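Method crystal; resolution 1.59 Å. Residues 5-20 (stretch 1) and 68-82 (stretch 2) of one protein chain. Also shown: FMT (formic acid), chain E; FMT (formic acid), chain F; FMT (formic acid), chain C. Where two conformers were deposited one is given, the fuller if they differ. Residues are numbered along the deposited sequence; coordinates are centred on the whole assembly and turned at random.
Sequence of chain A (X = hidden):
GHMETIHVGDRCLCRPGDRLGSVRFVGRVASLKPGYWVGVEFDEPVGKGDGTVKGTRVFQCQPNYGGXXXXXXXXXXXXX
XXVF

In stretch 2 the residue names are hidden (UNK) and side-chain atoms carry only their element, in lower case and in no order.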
# COMPACT_ATOMS: atom_id res chain seq x y z
N THR A 5 13.49 -6.33 2.52
CA THR A 5 12.30 -6.50 3.40
C THR A 5 11.53 -5.18 3.54
O THR A 5 12.09 -4.08 3.46
CB THR A 5 12.65 -7.13 4.77
OG1 THR A 5 11.45 -7.36 5.52
CG2 THR A 5 13.57 -6.23 5.58
N ILE A 6 10.22 -5.30 3.69
CA ILE A 6 9.30 -4.16 3.73
C ILE A 6 8.67 -4.05 5.12
O ILE A 6 8.15 -5.04 5.64
CB ILE A 6 8.18 -4.33 2.67
CG1 ILE A 6 8.79 -4.42 1.27
CG2 ILE A 6 7.17 -3.19 2.75
CD1 ILE A 6 7.89 -5.01 0.21
N HIS A 7 8.72 -2.86 5.72
CA HIS A 7 8.18 -2.66 7.07
C HIS A 7 7.10 -1.62 7.10
O HIS A 7 7.16 -0.64 6.35
CB HIS A 7 9.26 -2.17 8.03
CG HIS A 7 10.45 -3.10 8.20
ND1 HIS A 7 11.62 -2.67 8.71
CD2 HIS A 7 10.61 -4.46 7.92
CE1 HIS A 7 12.50 -3.70 8.74
NE2 HIS A 7 11.87 -4.79 8.26
N VAL A 8 6.13 -1.78 8.00
CA VAL A 8 5.12 -0.73 8.20
C VAL A 8 5.85 0.57 8.51
O VAL A 8 6.83 0.58 9.28
CB VAL A 8 4.07 -1.01 9.31
CG1 VAL A 8 3.08 -2.09 8.89
CG2 VAL A 8 4.69 -1.32 10.67
N GLY A 9 5.40 1.64 7.88
CA GLY A 9 5.97 2.96 8.07
C GLY A 9 6.95 3.30 6.95
O GLY A 9 7.30 4.46 6.78
N ASP A 10 7.37 2.31 6.18
CA ASP A 10 8.27 2.59 5.05
C ASP A 10 7.62 3.49 4.01
O ASP A 10 6.42 3.37 3.75
CB ASP A 10 8.70 1.30 4.34
CG ASP A 10 9.79 0.57 5.07
OD1 ASP A 10 10.37 1.14 6.01
OD2 ASP A 10 10.05 -0.59 4.68
N ARG A 11 8.41 4.38 3.40
CA ARG A 11 7.94 5.11 2.22
C ARG A 11 8.28 4.32 0.97
O ARG A 11 9.29 3.59 0.93
CB ARG A 11 8.54 6.53 2.16
CG ARG A 11 8.03 7.40 3.32
CD ARG A 11 6.59 7.86 3.05
NE ARG A 11 6.54 8.77 1.91
CZ ARG A 11 5.44 9.29 1.40
NH1 ARG A 11 4.25 8.96 1.91
NH2 ARG A 11 5.51 10.12 0.35
N CYS A 12 7.46 4.47 -0.06
CA CYS A 12 7.59 3.64 -1.26
C CYS A 12 7.08 4.27 -2.54
O CYS A 12 6.25 5.19 -2.51
CB CYS A 12 6.93 2.27 -1.00
SG CYS A 12 5.13 2.36 -0.67
N LEU A 13 7.59 3.77 -3.66
CA LEU A 13 7.01 4.00 -4.96
C LEU A 13 6.54 2.65 -5.44
O LEU A 13 7.30 1.67 -5.38
CB LEU A 13 8.05 4.51 -5.97
CG LEU A 13 8.53 5.96 -5.87
CD1 LEU A 13 9.63 6.19 -6.93
CD2 LEU A 13 7.41 6.96 -6.05
N CYS A 14 5.32 2.61 -5.92
CA CYS A 14 4.64 1.36 -6.27
C CYS A 14 4.25 1.31 -7.72
O CYS A 14 3.69 2.26 -8.27
CB CYS A 14 3.37 1.22 -5.45
SG CYS A 14 3.63 1.15 -3.68
N ARG A 15 4.49 0.16 -8.36
CA ARG A 15 3.96 -0.11 -9.68
C ARG A 15 2.46 -0.42 -9.65
O ARG A 15 1.98 -0.85 -8.59
CB ARG A 15 4.68 -1.33 -10.28
CG ARG A 15 6.12 -1.06 -10.62
CD ARG A 15 6.64 -2.14 -11.54
NE ARG A 15 6.82 -3.37 -10.79
CZ ARG A 15 7.02 -4.56 -11.35
NH1 ARG A 15 7.09 -4.71 -12.67
NH2 ARG A 15 7.18 -5.62 -10.56
N PRO A 16 1.75 -0.21 -10.78
CA PRO A 16 2.37 0.45 -11.92
C PRO A 16 2.38 1.96 -11.73
O PRO A 16 1.59 2.48 -10.95
CB PRO A 16 1.45 0.10 -13.08
CG PRO A 16 0.12 -0.01 -12.46
CD PRO A 16 0.36 -0.63 -11.10
N GLY A 17 3.28 2.63 -12.43
CA GLY A 17 3.21 4.08 -12.57
C GLY A 17 3.77 4.97 -11.47
O GLY A 17 3.37 6.14 -11.36
N ASP A 18 4.69 4.41 -10.68
CA ASP A 18 5.44 5.12 -9.63
C ASP A 18 4.53 5.88 -8.70
O ASP A 18 4.59 7.12 -8.56
CB ASP A 18 6.54 6.03 -10.24
CG ASP A 18 7.64 5.23 -10.91
OD1 ASP A 18 8.01 4.16 -10.39
OD2 ASP A 18 8.13 5.66 -11.97
N ARG A 19 3.66 5.13 -8.04
CA ARG A 19 2.70 5.72 -7.15
C ARG A 19 3.31 5.85 -5.76
O ARG A 19 3.78 4.88 -5.15
CB ARG A 19 1.42 4.90 -7.15
CG ARG A 19 0.73 4.83 -8.50
CD ARG A 19 -0.48 3.90 -8.47
NE ARG A 19 -0.09 2.51 -8.22
CZ ARG A 19 -0.89 1.62 -7.62
NH1 ARG A 19 -2.10 2.00 -7.21
NH2 ARG A 19 -0.48 0.37 -7.45
N LEU A 20 3.33 7.08 -5.26
CA LEU A 20 3.99 7.39 -4.02
C LEU A 20 3.13 7.07 -2.79
O LEU A 20 1.96 7.42 -2.76
CB LEU A 20 4.28 8.88 -4.04
CG LEU A 20 5.02 9.45 -2.87
CD1 LEU A 20 6.33 8.71 -2.68
CD2 LEU A 20 5.27 10.94 -3.19
N UNK A 68 -3.58 -3.00 -1.94
CA UNK A 68 -2.87 -4.18 -1.47
C UNK A 68 -2.07 -4.65 -2.65
O UNK A 68 -2.63 -4.93 -3.71
c UNK A 68 -3.82 -5.31 -1.06
c UNK A 68 -4.81 -4.98 2.56
c UNK A 68 -6.60 -4.11 1.20
c UNK A 68 -4.60 -5.01 0.17
c UNK A 68 -6.08 -4.41 2.45
c UNK A 68 -4.09 -5.29 1.44
c UNK A 68 -5.86 -4.43 0.06
N UNK A 69 -0.76 -4.69 -2.46
CA UNK A 69 0.12 -5.02 -3.56
C UNK A 69 1.00 -6.17 -3.17
O UNK A 69 1.24 -6.39 -2.01
c UNK A 69 0.58 -2.49 -4.40
c UNK A 69 1.75 -1.55 -4.59
c UNK A 69 1.07 -3.84 -3.86
c UNK A 69 -0.45 -1.78 -3.52
N UNK A 70 1.50 -6.90 -4.16
CA UNK A 70 2.58 -7.86 -3.89
C UNK A 70 3.86 -7.12 -3.60
O UNK A 70 4.08 -6.02 -4.11
c UNK A 70 1.37 -10.64 -4.13
c UNK A 70 1.60 -9.70 -5.29
n UNK A 70 0.61 -11.76 -4.61
c UNK A 70 0.16 -12.74 -3.85
n UNK A 70 -0.52 -13.73 -4.42
c UNK A 70 2.78 -8.79 -5.07
n UNK A 70 0.37 -12.72 -2.54
N UNK A 71 4.74 -7.70 -2.77
CA UNK A 71 6.01 -7.07 -2.45
C UNK A 71 6.83 -6.68 -3.68
O UNK A 71 7.52 -5.63 -3.63
c UNK A 71 5.60 -8.87 -0.93
c UNK A 71 6.74 -8.14 -1.59
c UNK A 71 4.47 -8.89 -1.94
N UNK A 72 6.73 -7.45 -4.78
CA UNK A 72 7.54 -7.11 -5.95
C UNK A 72 7.13 -5.79 -6.58
O UNK A 72 7.92 -5.19 -7.31
c UNK A 72 8.45 -9.39 -6.56
o UNK A 72 8.08 -10.54 -6.86
o UNK A 72 9.52 -9.17 -5.97
c UNK A 72 7.55 -8.24 -6.97
N UNK A 73 5.92 -5.32 -6.26
CA UNK A 73 5.41 -4.05 -6.78
C UNK A 73 5.79 -2.85 -5.97
O UNK A 73 5.53 -1.71 -6.36
c UNK A 73 1.90 -5.01 -7.71
c UNK A 73 3.91 -4.08 -6.78
o UNK A 73 1.38 -5.44 -6.69
n UNK A 73 1.22 -4.48 -8.73
c UNK A 73 3.37 -5.00 -7.81
N UNK A 74 6.44 -3.09 -4.84
CA UNK A 74 6.74 -2.04 -3.86
C UNK A 74 8.24 -1.80 -3.78
O UNK A 74 9.02 -2.68 -3.37
c UNK A 74 4.69 -2.71 -2.61
c UNK A 74 6.18 -2.42 -2.47
c UNK A 74 6.44 -1.34 -1.44
N UNK A 75 8.64 -0.58 -4.16
CA UNK A 75 10.02 -0.15 -3.96
C UNK A 75 10.13 0.73 -2.72
O UNK A 75 9.64 1.86 -2.72
c UNK A 75 11.94 1.19 -5.00
c UNK A 75 10.54 0.61 -5.19
o UNK A 75 11.85 1.98 -7.26
o UNK A 75 13.34 2.87 -5.95
c UNK A 75 12.40 2.07 -6.15
N UNK A 76 10.74 0.21 -1.67
CA UNK A 76 11.01 0.98 -0.45
C UNK A 76 12.18 1.93 -0.71
O UNK A 76 13.19 1.54 -1.32
c UNK A 76 11.26 0.08 0.78
c UNK A 76 9.98 -0.67 1.14
c UNK A 76 11.75 0.88 1.98
N UNK A 77 12.04 3.18 -0.29
CA UNK A 77 13.12 4.13 -0.45
C UNK A 77 12.87 5.39 0.34
O UNK A 77 11.88 5.51 1.07
N UNK A 78 13.78 6.35 0.21
CA UNK A 78 13.61 7.63 0.87
C UNK A 78 12.81 8.54 -0.05
O UNK A 78 13.35 9.19 -0.95
o UNK A 78 15.96 10.01 2.47
c UNK A 78 14.89 9.41 2.17
o UNK A 78 13.77 9.74 2.63
c UNK A 78 14.99 8.23 1.22
N UNK A 79 11.48 8.50 0.12
CA UNK A 79 10.56 9.18 -0.78
C UNK A 79 9.63 10.06 0.04
O UNK A 79 8.42 9.77 0.15
c UNK A 79 11.94 6.85 -4.39
c UNK A 79 12.00 5.50 -4.06
c UNK A 79 11.22 7.73 -3.59
c UNK A 79 11.32 5.03 -2.95
c UNK A 79 9.72 8.21 -1.63
c UNK A 79 10.53 7.27 -2.48
c UNK A 79 10.58 5.91 -2.17
N UNK A 80 10.17 11.13 0.64
CA UNK A 80 9.28 12.02 1.39
C UNK A 80 8.37 12.83 0.45
O UNK A 80 8.71 13.05 -0.71
c UNK A 80 10.25 12.95 2.12
c UNK A 80 11.47 12.97 1.25
c UNK A 80 11.58 11.58 0.68
N UNK A 81 7.19 13.24 0.94
CA UNK A 81 6.41 14.14 0.11
C UNK A 81 7.24 15.38 -0.28
O UNK A 81 8.01 15.90 0.54
c UNK A 81 5.18 13.51 2.08
c UNK A 81 5.25 14.56 1.03
c UNK A 81 6.53 12.90 2.21
N UNK A 82 7.13 15.79 -1.52
CA UNK A 82 7.83 16.98 -1.98
C UNK A 82 7.21 18.22 -1.39
O UNK A 82 5.98 18.38 -1.42
o UNK A 82 8.59 14.88 -6.11
o UNK A 82 8.51 17.09 -6.28
c UNK A 82 8.79 16.12 -4.13
c UNK A 82 7.80 17.07 -3.51
c UNK A 82 8.60 16.03 -5.62
C FMT E . 12.94 -2.16 -1.83
O1 FMT E . 11.73 -2.46 -1.76
O2 FMT E . 13.47 -1.42 -2.69
C FMT F . -1.45 -5.81 -7.47
O1 FMT F . -0.70 -6.53 -6.77
O2 FMT F . -1.06 -5.02 -8.36
C FMT C . -3.42 -0.95 -5.77
O1 FMT C . -2.49 -1.42 -6.45
O2 FMT C . -3.72 0.22 -5.68
O HOH W 1 11.26 4.57 3.65
O HOH W 2 7.82 0.15 -7.76
O HOH W 3 8.30 -2.51 -8.34

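Position 68 carries one carbon leading to a six-carbon ring, with no atom near stretch 1: Phe68. Position 69 has four carbons forked at the second, one fork end lying 3.3 Å from Cys14 CB; this is Leu69. At position 70, three carbons, a nitrogen and a carbon bearing two more nitrogens make a guanidinium that leads away from stretch 1, hence Arg70. Three carbons close onto the backbone nitrogen at position 71, and its CB lies 3.8 Å from Ile6 CD1; it is Pro71.

Position 72 has two carbons, the second with two oxygens. Its backbone O accepts a weak bond from Arg15 NH2 (3.4 Å). Four side-chain atoms forked at the second carbon fit Asp or Asn by shape; two terminal oxygens, rather than one oxygen and one nitrogen, make it Asp72. Position 73 shows three carbons, the third with one oxygen and one nitrogen, an amide: Gln73. Its backbone O accepts from Arg15 N at 2.9 Å.

Position 74 has one carbon carrying two, with its CB 4.1 Å from Ile6 CD1; it is Val74, whose CG1 is 3.7 Å from Cys12 CB. Position 75 has three carbons ending in two oxygens, so Glu75. Position 76 repeats the three-carbon fork; both branch carbons lie 3.5 Å from Asp10 OD2, and one of them is also 3.9 Å from Ile6 CG1: Val76.

Position 77 has no side-chain atoms and is Gly77; an ideal CB would fall 2.3 Å from a ring carbon of position 79. Position 78, two carbons with two terminal oxygens, touches nothing on stretch 1: Asp78. Position 79 is one carbon and a six-carbon ring without oxygen, so Phe79 rather than Tyr. Leu13 CG sits 3.8 Å from the centroid of the Phe79 ring, 9° off its normal, a CH-pi contact over the face.

Positions 80 and 81 each close three carbons onto the backbone nitrogen: Pro80 and Pro81. Pro81 CD lies 3.5 Å from Arg11 NH2, over one face of the guanidinium. Position 82, three carbons and two oxygens, is Glu82.

The contact is an antiparallel strand pairing, 146° between directions, burying 948 Å². Leu13 N to Glu75 O (3.0 Å) and Glu75 N to Leu13 O (2.9 Å) form its central pair, and Gly77 N to Arg11 O (3.0 Å) extends the ladder. Cys12, Cys14, Val74 and Val76 share one sheet face; Leu13 and Glu75 take the other. Beyond the strand, Arg11 NE and NH2 both donate to Phe79 O, at 2.8 and 2.9 Å, fastening the chain where Phe79 packs against Leu13 and Leu20.

Stretch 2, residues 68-82: FLRPDQVEVGDFPPE
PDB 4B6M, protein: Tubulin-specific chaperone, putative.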